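Side-chain contacts in lipid II:glycine glycyltransferase (Staphylococcus aureus, PDB 6SNR), which probably attaches the first glycine of the pentaglycine interpeptide bridge to the lysine of lipid II, taking it from glycyl-tRNA: residues M4-T7 against N8-D12; N272-N275 against D276-K280; A282-E285 against D286-R289. All blocks are in the same frame, centred on the assembly; numbering follows the deposited sequence.

In the fold
The three contacts follow one another along the chain in two distant regions of this FemABX-family monomer. Interaction 1 closes the loop between strand 2-3 and helix 8-17, beside the seven-stranded mixed sheet that strand 2-3 borders. Interactions 2 and 3 both belong to helix 267-297, which pairs with helix 235-262 in the long helical arm; their centres lie 14 Å apart, interaction 2 being farther from the centre of the chain. Interaction 1 is 67 Å from interaction 2 and 60 Å from interaction 3, centre to centre. One contact thus shapes a helix start in the globular body, while the other two belong to the helical hairpin inserted between neighbouring strands 226-233 and 302-312 of the second sheet.

Interaction 1: residues M4-T7 against N8-D12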
ATOM      1  N   MET A   4      21.482 -24.616  -1.351  1.00 20.97           N
ATOM      2  CA  MET A   4      22.412 -23.577  -1.791  1.00 21.48           C
ATOM      3  C   MET A   4      22.540 -22.485  -0.755  1.00 22.47           C
ATOM      4  O   MET A   4      21.580 -22.175  -0.040  1.00 22.65           O
ATOM      5  CB  MET A   4      21.922 -22.952  -3.089  1.00 21.23           C
ATOM      6  CG  MET A   4      21.821 -23.911  -4.256  1.00 22.44           C
ATOM      7  SD  MET A   4      21.116 -23.244  -5.762  1.00 24.55           S
ATOM      8  CE  MET A   4      22.274 -21.957  -6.214  1.00 25.91           C
ATOM      9  N   HIS A   5      23.713 -21.870  -0.711  1.00 22.55           N
ATOM     10  CA  HIS A   5      23.973 -20.694   0.061  1.00 20.56           C
ATOM     11  C   HIS A   5      24.003 -19.518  -0.903  1.00 20.23           C
ATOM     12  O   HIS A   5      24.825 -19.475  -1.857  1.00 20.83           O
ATOM     13  CB  HIS A   5      25.326 -20.796   0.790  1.00 21.41           C
ATOM     14  CG  HIS A   5      25.800 -19.514   1.408  1.00 23.82           C
ATOM     15  ND1 HIS A   5      27.151 -19.221   1.569  1.00 22.63           N
ATOM     16  CD2 HIS A   5      25.126 -18.426   1.868  1.00 23.76           C
ATOM     17  CE1 HIS A   5      27.273 -18.031   2.129  1.00 25.62           C
ATOM     18  NE2 HIS A   5      26.058 -17.520   2.301  1.00 24.44           N
ATOM     19  N   ILE A   6      23.065 -18.602  -0.677  1.00 19.61           N
ATOM     20  CA  ILE A   6      22.987 -17.330  -1.419  1.00 19.88           C
ATOM     21  C   ILE A   6      22.995 -16.161  -0.459  1.00 18.55           C
ATOM     22  O   ILE A   6      22.608 -16.277   0.722  1.00 19.57           O
ATOM     23  CB  ILE A   6      21.815 -17.299  -2.401  1.00 19.80           C
ATOM     24  CG1 ILE A   6      20.446 -17.195  -1.701  1.00 18.99           C
ATOM     25  CG2 ILE A   6      21.874 -18.542  -3.236  1.00 19.45           C
ATOM     26  CD1 ILE A   6      19.298 -17.193  -2.681  1.00 19.83           C
ATOM     27  N   THR A   7      23.465 -14.994  -0.934  1.00 18.81           N
ATOM     28  CA  THR A   7      23.583 -13.858  -0.091  1.00 19.68           C
ATOM     29  C   THR A   7      22.211 -13.239   0.169  1.00 18.45           C
ATOM     30  O   THR A   7      21.251 -13.583  -0.527  1.00 19.81           O
ATOM     31  CB  THR A   7      24.461 -12.739  -0.717  1.00 20.28           C
ATOM     32  OG1 THR A   7      23.823 -12.225  -1.883  1.00 22.66           O
ATOM     33  CG2 THR A   7      25.860 -13.298  -1.069  1.00 24.17           C
ATOM     34  N   ASN A   8      22.141 -12.339   1.127  1.00 19.49           N
ATOM     35  CA  ASN A   8      20.862 -11.561   1.339  1.00 17.81           C
ATOM     36  C   ASN A   8      20.375 -10.862   0.054  1.00 19.03           C
ATOM     37  O   ASN A   8      19.175 -10.908  -0.301  1.00 18.04           O
ATOM     38  CB  ASN A   8      21.005 -10.536   2.465  1.00 19.59           C
ATOM     39  CG  ASN A   8      21.044 -11.153   3.868  1.00 20.56           C
ATOM     40  OD1 ASN A   8      21.182 -12.347   4.062  1.00 22.73           O
ATOM     41  ND2 ASN A   8      20.935 -10.298   4.862  1.00 23.72           N
ATOM     42  N   GLN A   9      21.305 -10.202  -0.655  1.00 20.76           N
ATOM     43  CA  GLN A   9      20.932  -9.513  -1.885  1.00 20.83           C
ATOM     44  C   GLN A   9      20.457 -10.468  -2.974  1.00 20.09           C
ATOM     45  O   GLN A   9      19.540 -10.178  -3.691  1.00 19.78           O
ATOM     46  CB  GLN A   9      22.100  -8.664  -2.394  1.00 23.83           C
ATOM     47  CG  GLN A   9      22.364  -7.473  -1.547  1.00 26.33           C
ATOM     48  CD  GLN A   9      23.297  -7.765  -0.444  1.00 27.82           C
ATOM     49  OE1 GLN A   9      23.689  -8.929  -0.204  1.00 29.58           O
ATOM     50  NE2 GLN A   9      23.721  -6.700   0.230  1.00 32.74           N
ATOM     51  N   GLU A  10      21.099 -11.635  -3.102  1.00 19.07           N
ATOM     52  CA  GLU A  10      20.690 -12.632  -4.041  1.00 19.52           C
ATOM     53  C   GLU A  10      19.290 -13.168  -3.743  1.00 17.23           C
ATOM     54  O   GLU A  10      18.502 -13.345  -4.636  1.00 17.86           O
ATOM     55  CB  GLU A  10      21.732 -13.759  -4.095  1.00 19.15           C
ATOM     56  CG  GLU A  10      23.048 -13.299  -4.759  1.00 23.56           C
ATOM     57  CD  GLU A  10      24.203 -14.275  -4.582  1.00 27.77           C
ATOM     58  OE1 GLU A  10      24.259 -15.134  -3.660  1.00 25.21           O
ATOM     59  OE2 GLU A  10      25.146 -14.138  -5.406  1.00 33.65           O
ATOM     60  N   HIS A  11      19.033 -13.473  -2.485  1.00 18.52           N
ATOM     61  CA  HIS A  11      17.689 -13.881  -2.021  1.00 15.95           C
ATOM     62  C   HIS A  11      16.656 -12.824  -2.375  1.00 15.52           C
ATOM     63  O   HIS A  11      15.652 -13.115  -2.982  1.00 16.66           O
ATOM     64  CB  HIS A  11      17.710 -14.077  -0.503  1.00 14.98           C
ATOM     65  CG  HIS A  11      16.374 -14.399   0.086  1.00 16.46           C
ATOM     66  ND1 HIS A  11      15.454 -13.460   0.515  1.00 18.11           N
ATOM     67  CD2 HIS A  11      15.798 -15.613   0.274  1.00 13.74           C
ATOM     68  CE1 HIS A  11      14.391 -14.106   1.014  1.00 14.29           C
ATOM     69  NE2 HIS A  11      14.560 -15.399   0.824  1.00 19.57           N
ATOM     70  N   ASP A  12      16.914 -11.590  -1.975  1.00 17.76           N
ATOM     71  CA  ASP A  12      15.974 -10.493  -2.210  1.00 16.64           C
ATOM     72  C   ASP A  12      15.724 -10.295  -3.726  1.00 17.74           C
ATOM     73  O   ASP A  12      14.602 -10.091  -4.178  1.00 17.11           O
ATOM     74  CB  ASP A  12      16.460  -9.198  -1.545  1.00 16.12           C
ATOM     75  CG  ASP A  12      16.376  -9.235  -0.027  1.00 15.71           C
ATOM     76  OD1 ASP A  12      15.602 -10.126   0.471  1.00 16.27           O
ATOM     77  OD2 ASP A  12      17.047  -8.417   0.632  1.00 17.11           O
TER
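T7 and E10 form a capping box at the start of helix 8-17, each side chain bonding to the other's backbone nitrogen. T7 sits at the N-cap and its OG1 accepts from E10 N at 3.0 Å. The hydroxyl reaches that amide because chi1, 65°, swings it between the backbone N and the carbonyl carbon. In return E10 OE1 accepts from T7 N at 2.8 Å in a nearly straight bond. The donor meets the carboxylate on its anti side, 29° out of plane. E10 gets there with an extended chain beyond CG, which passes close to the hydroxyl, CG lying 3.2 Å from T7 OG1. The first helical backbone bond follows, H11 N to T7 O at 3.0 Å.

I6 packs beside the box, its CD1 3.7 Å from H11 CA. Its CB lies against the carboxylate, 3.5 Å from E10 OE1. I6 and H11 both also pack on V54 of strand 50-61, while R42 of strand 39-47 bonds to I6 O and N8 OD1, tying the cap to the sheet. The reciprocal bonds satisfy two backbone N-H groups, those of T7 and E10, at the loop-to-helix junction, and the helix N-terminus would be expected to stabilise the negative charge of E10.

Interaction 2: residues N272-N275 against D276-K280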
ATOM      1  N   ASN A 272     -20.947  40.282 -22.014  1.00 20.54           N
ATOM      2  CA  ASN A 272     -21.294  39.123 -21.223  1.00 24.37           C
ATOM      3  C   ASN A 272     -20.070  38.408 -20.682  1.00 23.11           C
ATOM      4  O   ASN A 272     -19.958  38.082 -19.488  1.00 25.21           O
ATOM      5  CB  ASN A 272     -22.159  38.168 -22.067  1.00 25.74           C
ATOM      6  CG  ASN A 272     -22.789  37.073 -21.238  1.00 30.94           C
ATOM      7  OD1 ASN A 272     -22.546  35.890 -21.464  1.00 35.70           O
ATOM      8  ND2 ASN A 272     -23.583  37.457 -20.273  1.00 35.13           N
ATOM      9  N   MET A 273     -19.059  38.209 -21.536  1.00 23.03           N
ATOM     10  CA  MET A 273     -17.866  37.488 -21.123  1.00 23.26           C
ATOM     11  C   MET A 273     -17.036  38.335 -20.164  1.00 22.48           C
ATOM     12  O   MET A 273     -16.395  37.832 -19.237  1.00 23.82           O
ATOM     13  CB  MET A 273     -17.040  37.069 -22.347  1.00 26.38           C
ATOM     14  CG  MET A 273     -17.809  36.158 -23.307  1.00 28.73           C
ATOM     15  SD  MET A 273     -18.014  34.479 -22.697  1.00 37.09           S
ATOM     16  CE  MET A 273     -19.784  34.239 -22.724  1.00 41.67           C
ATOM     17  N   ILE A 274     -17.099  39.643 -20.346  1.00 21.42           N
ATOM     18  CA  ILE A 274     -16.424  40.568 -19.432  1.00 19.99           C
ATOM     19  C   ILE A 274     -17.061  40.500 -18.036  1.00 20.07           C
ATOM     20  O   ILE A 274     -16.340  40.455 -17.038  1.00 20.02           O
ATOM     21  CB  ILE A 274     -16.430  42.008 -20.000  1.00 20.04           C
ATOM     22  CG1 ILE A 274     -15.487  42.045 -21.215  1.00 20.79           C
ATOM     23  CG2 ILE A 274     -15.993  43.034 -18.928  1.00 22.01           C
ATOM     24  CD1 ILE A 274     -15.584  43.281 -22.067  1.00 21.99           C
ATOM     25  N   ASN A 275     -18.382  40.531 -18.000  1.00 21.56           N
ATOM     26  CA  ASN A 275     -19.108  40.431 -16.717  1.00 22.08           C
ATOM     27  C   ASN A 275     -18.709  39.164 -15.972  1.00 23.04           C
ATOM     28  O   ASN A 275     -18.383  39.216 -14.768  1.00 23.76           O
ATOM     29  CB  ASN A 275     -20.623  40.476 -16.932  1.00 23.77           C
ATOM     30  CG  ASN A 275     -21.104  41.845 -17.403  1.00 25.50           C
ATOM     31  OD1 ASN A 275     -20.389  42.825 -17.296  1.00 26.00           O
ATOM     32  ND2 ASN A 275     -22.322  41.910 -17.899  1.00 26.83           N
ATOM     33  N   ASP A 276     -18.642  38.046 -16.703  1.00 22.60           N
ATOM     34  CA  ASP A 276     -18.232  36.764 -16.110  1.00 24.57           C
ATOM     35  C   ASP A 276     -16.821  36.844 -15.503  1.00 23.34           C
ATOM     36  O   ASP A 276     -16.557  36.418 -14.353  1.00 24.14           O
ATOM     37  CB  ASP A 276     -18.232  35.649 -17.177  1.00 25.98           C
ATOM     38  CG  ASP A 276     -19.604  35.249 -17.641  1.00 30.32           C
ATOM     39  OD1 ASP A 276     -20.604  35.652 -17.016  1.00 35.46           O
ATOM     40  OD2 ASP A 276     -19.661  34.474 -18.663  1.00 34.68           O
ATOM     41  N   ALA A 277     -15.882  37.414 -16.264  1.00 21.37           N
ATOM     42  CA  ALA A 277     -14.526  37.512 -15.804  1.00 19.61           C
ATOM     43  C   ALA A 277     -14.360  38.477 -14.593  1.00 18.95           C
ATOM     44  O   ALA A 277     -13.615  38.218 -13.678  1.00 18.91           O
ATOM     45  CB  ALA A 277     -13.608  37.910 -16.946  1.00 18.92           C
ATOM     46  N   GLN A 278     -15.101  39.573 -14.603  1.00 20.18           N
ATOM     47  CA  GLN A 278     -15.116  40.496 -13.460  1.00 21.16           C
ATOM     48  C   GLN A 278     -15.567  39.770 -12.173  1.00 21.24           C
ATOM     49  O   GLN A 278     -15.017  39.988 -11.096  1.00 20.74           O
ATOM     50  CB  GLN A 278     -16.079  41.660 -13.695  1.00 22.42           C
ATOM     51  CG  GLN A 278     -15.606  42.668 -14.744  1.00 22.99           C
ATOM     52  CD  GLN A 278     -16.651  43.720 -15.181  1.00 24.83           C
ATOM     53  OE1 GLN A 278     -17.855  43.711 -14.791  1.00 29.50           O
ATOM     54  NE2 GLN A 278     -16.184  44.656 -15.981  1.00 27.95           N
ATOM     55  N   ASN A 279     -16.632  38.997 -12.305  1.00 21.92           N
ATOM     56  CA  ASN A 279     -17.140  38.182 -11.171  1.00 22.20           C
ATOM     57  C   ASN A 279     -16.072  37.220 -10.650  1.00 22.59           C
ATOM     58  O   ASN A 279     -15.861  37.114  -9.440  1.00 23.29           O
ATOM     59  CB  ASN A 279     -18.419  37.444 -11.554  1.00 24.40           C
ATOM     60  CG  ASN A 279     -19.612  38.384 -11.769  1.00 28.63           C
ATOM     61  OD1 ASN A 279     -19.628  39.532 -11.281  1.00 34.27           O
ATOM     62  ND2 ASN A 279     -20.614  37.909 -12.503  1.00 33.44           N
ATOM     63  N   LYS A 280     -15.381  36.544 -11.570  1.00 20.81           N
ATOM     64  CA  LYS A 280     -14.301  35.669 -11.181  1.00 23.45           C
ATOM     65  C   LYS A 280     -13.156  36.403 -10.503  1.00 22.05           C
ATOM     66  O   LYS A 280     -12.588  35.910  -9.537  1.00 21.87           O
ATOM     67  CB  LYS A 280     -13.797  34.817 -12.344  1.00 24.37           C
ATOM     68  CG  LYS A 280     -14.821  33.874 -12.944  1.00 28.97           C
ATOM     69  CD  LYS A 280     -14.163  33.048 -14.056  1.00 31.68           C
ATOM     70  CE  LYS A 280     -15.165  32.354 -14.951  1.00 34.44           C
ATOM     71  NZ  LYS A 280     -14.434  31.584 -15.999  1.00 36.84           N
TER
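N272 to N275 are joined to D276 to N279 by four successive i to i+4 backbone hydrogen bonds, from D276 N to N272 O at 3.1 Å through N279 N to N275 O at 3.0 Å, as in a regular alpha-helix.

The closest approach between side chains is that of I274 and Q278, one turn apart. Their side chains cross obliquely, and the methyl I274 CG2 lies 3.4 Å from Q278 NE2. This branch reaches forward because it is the one trans to the backbone N, whereas CG1 takes the other direction. Q278 contributes an extended chain; its CG also passes 3.3 Å from I274 O, so the aliphatic part of the glutamine lies against the carbonyl that already accepts its own backbone N-H. D276 and M273 lie side by side and point the same way, with M273 CE 4.1 Å from D276 OD2. The methionine chain bends at chi2 (-74°) and again at chi3 to bring its methyl there. The D276 side chain folds back over the preceding turn, its CG 3.4 Å from N272 O. N275 runs alongside Q278, and the methyl of A277 packs 3.6 Å from M273 O.

The two sides of this turn differ in their surroundings: Q278 and N279 are exposed, while I274 is buried against W256, Q257 and M260 of helix 235-262. M273 also touches W256, and these residues join helix 267-297 to its partner in the two-helix arm.

Interaction 3: residues A282-E285 against D286-R289; sequences AKNE and DLKR
E285 and R289 make an i to i+4 salt bridge on the surface of helix 267-297, one of the two long helices of the arm. The closely packed part is the helix itself: K288 N bonds to N284 O at 2.9 Å and R289 N to E285 O at 3.1 Å, an oxygen that also lies over one face of the R289 guanidinium, while the CB atoms of L287 and K288 lie against the carbonyl oxygens of the preceding turn. N284 faces inward, packing on V242, L246 and L249 of helix 235-262.

The solvent side is looser and relies partly on water. One water donates to both A282 O and D286 OD1. A second water donates to E285 OE2, accepts from R289 NH2 and weakly from K288 NZ; the lysine also bonds to N243 of helix 235-262, and R289 NE has a second salt bridge with E292. E285 bends at chi2 (82°) and R289 at chi2 and chi3, so that the two ends meet. Carboxylate and guanidinium planes stand 65° apart: R289 NH1 approaches from above the carboxylate plane, while E285 OE2 sits at the guanidinium edge, 2.9 Å from R289 NH1.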
ATOM      1  N   ALA A 282     -13.381  39.183  -8.676  1.00 20.20           N
ATOM      2  CA  ALA A 282     -13.822  39.525  -7.312  1.00 20.54           C
ATOM      3  C   ALA A 282     -13.697  38.303  -6.391  1.00 19.31           C
ATOM      4  O   ALA A 282     -13.238  38.434  -5.261  1.00 20.41           O
ATOM      5  CB  ALA A 282     -15.230  40.031  -7.330  1.00 19.98           C
ATOM      6  N   LYS A 283     -14.119  37.137  -6.877  1.00 20.70           N
ATOM      7  CA  LYS A 283     -14.067  35.897  -6.099  1.00 22.14           C
ATOM      8  C   LYS A 283     -12.640  35.493  -5.793  1.00 21.06           C
ATOM      9  O   LYS A 283     -12.319  35.042  -4.696  1.00 20.92           O
ATOM     10  CB  LYS A 283     -14.782  34.770  -6.833  1.00 23.91           C
ATOM     11  CG  LYS A 283     -16.300  34.902  -6.802  1.00 27.92           C
ATOM     12  CD  LYS A 283     -16.973  33.753  -7.537  1.00 33.06           C
ATOM     13  CE  LYS A 283     -18.475  33.799  -7.380  1.00 36.87           C
ATOM     14  NZ  LYS A 283     -18.861  32.999  -6.185  1.00 41.10           N
ATOM     15  N   ASN A 284     -11.778  35.618  -6.787  1.00 20.16           N
ATOM     16  CA  ASN A 284     -10.363  35.337  -6.562  1.00 20.37           C
ATOM     17  C   ASN A 284      -9.729  36.237  -5.537  1.00 19.63           C
ATOM     18  O   ASN A 284      -8.902  35.821  -4.702  1.00 21.57           O
ATOM     19  CB  ASN A 284      -9.605  35.389  -7.892  1.00 21.81           C
ATOM     20  CG  ASN A 284      -9.624  34.052  -8.603  1.00 26.91           C
ATOM     21  OD1 ASN A 284      -9.051  33.099  -8.093  1.00 33.48           O
ATOM     22  ND2 ASN A 284     -10.264  33.972  -9.760  1.00 29.54           N
ATOM     23  N   GLU A 285     -10.144  37.516  -5.531  1.00 19.50           N
ATOM     24  CA  GLU A 285      -9.616  38.400  -4.512  1.00 19.78           C
ATOM     25  C   GLU A 285     -10.054  38.014  -3.075  1.00 19.84           C
ATOM     26  O   GLU A 285      -9.272  38.116  -2.131  1.00 21.88           O
ATOM     27  CB  GLU A 285      -9.895  39.883  -4.870  1.00 21.67           C
ATOM     28  CG  GLU A 285      -9.084  40.828  -3.978  1.00 23.60           C
ATOM     29  CD  GLU A 285      -7.638  41.054  -4.413  1.00 25.46           C
ATOM     30  OE1 GLU A 285      -7.207  40.493  -5.446  1.00 27.59           O
ATOM     31  OE2 GLU A 285      -6.902  41.774  -3.690  1.00 27.01           O
ATOM     32  N   ASP A 286     -11.294  37.574  -2.936  1.00 19.18           N
ATOM     33  CA  ASP A 286     -11.823  37.110  -1.683  1.00 19.98           C
ATOM     34  C   ASP A 286     -11.011  35.877  -1.237  1.00 23.00           C
ATOM     35  O   ASP A 286     -10.649  35.756  -0.065  1.00 22.70           O
ATOM     36  CB  ASP A 286     -13.282  36.689  -1.802  1.00 21.92           C
ATOM     37  CG  ASP A 286     -14.245  37.862  -1.976  1.00 22.94           C
ATOM     38  OD1 ASP A 286     -13.896  39.007  -1.649  1.00 23.53           O
ATOM     39  OD2 ASP A 286     -15.372  37.580  -2.411  1.00 23.03           O
ATOM     40  N   LEU A 287     -10.717  34.997  -2.180  1.00 22.47           N
ATOM     41  CA  LEU A 287      -9.920  33.787  -1.851  1.00 23.72           C
ATOM     42  C   LEU A 287      -8.514  34.158  -1.398  1.00 23.61           C
ATOM     43  O   LEU A 287      -7.969  33.559  -0.483  1.00 23.06           O
ATOM     44  CB  LEU A 287      -9.836  32.849  -3.055  1.00 23.96           C
ATOM     45  CG  LEU A 287      -8.973  31.585  -2.941  1.00 26.19           C
ATOM     46  CD1 LEU A 287      -9.473  30.770  -1.772  1.00 27.89           C
ATOM     47  CD2 LEU A 287      -9.069  30.819  -4.247  1.00 26.47           C
ATOM     48  N   LYS A 288      -7.917  35.151  -2.039  1.00 23.33           N
ATOM     49  CA  LYS A 288      -6.586  35.608  -1.685  1.00 23.17           C
ATOM     50  C   LYS A 288      -6.579  36.052  -0.222  1.00 23.44           C
ATOM     51  O   LYS A 288      -5.705  35.662   0.556  1.00 23.77           O
ATOM     52  CB  LYS A 288      -6.139  36.741  -2.601  1.00 25.17           C
ATOM     53  CG  LYS A 288      -4.733  37.213  -2.367  1.00 25.67           C
ATOM     54  CD  LYS A 288      -4.210  37.972  -3.591  1.00 26.31           C
ATOM     55  CE  LYS A 288      -2.992  38.808  -3.219  1.00 27.34           C
ATOM     56  NZ  LYS A 288      -2.509  39.584  -4.383  1.00 28.35           N
ATOM     57  N   ARG A 289      -7.613  36.788   0.188  1.00 21.67           N
ATOM     58  CA  ARG A 289      -7.745  37.186   1.597  1.00 21.98           C
ATOM     59  C   ARG A 289      -7.795  35.972   2.548  1.00 22.41           C
ATOM     60  O   ARG A 289      -7.188  35.985   3.610  1.00 23.85           O
ATOM     61  CB  ARG A 289      -9.005  38.042   1.855  1.00 24.09           C
ATOM     62  CG  ARG A 289      -9.030  39.409   1.173  1.00 23.32           C
ATOM     63  CD  ARG A 289      -8.026  40.387   1.762  1.00 25.51           C
ATOM     64  NE  ARG A 289      -6.702  40.266   1.144  1.00 25.34           N
ATOM     65  CZ  ARG A 289      -6.389  40.709  -0.074  1.00 24.04           C
ATOM     66  NH1 ARG A 289      -7.304  41.303  -0.838  1.00 24.93           N
ATOM     67  NH2 ARG A 289      -5.147  40.534  -0.554  1.00 24.18           N
TER
HETATM   68  O   HOH W   1     -13.514  40.704  -3.705  1.00 21.72           O
HETATM   69  O   HOH W   2      -4.177  41.867  -2.910  1.00 33.46           O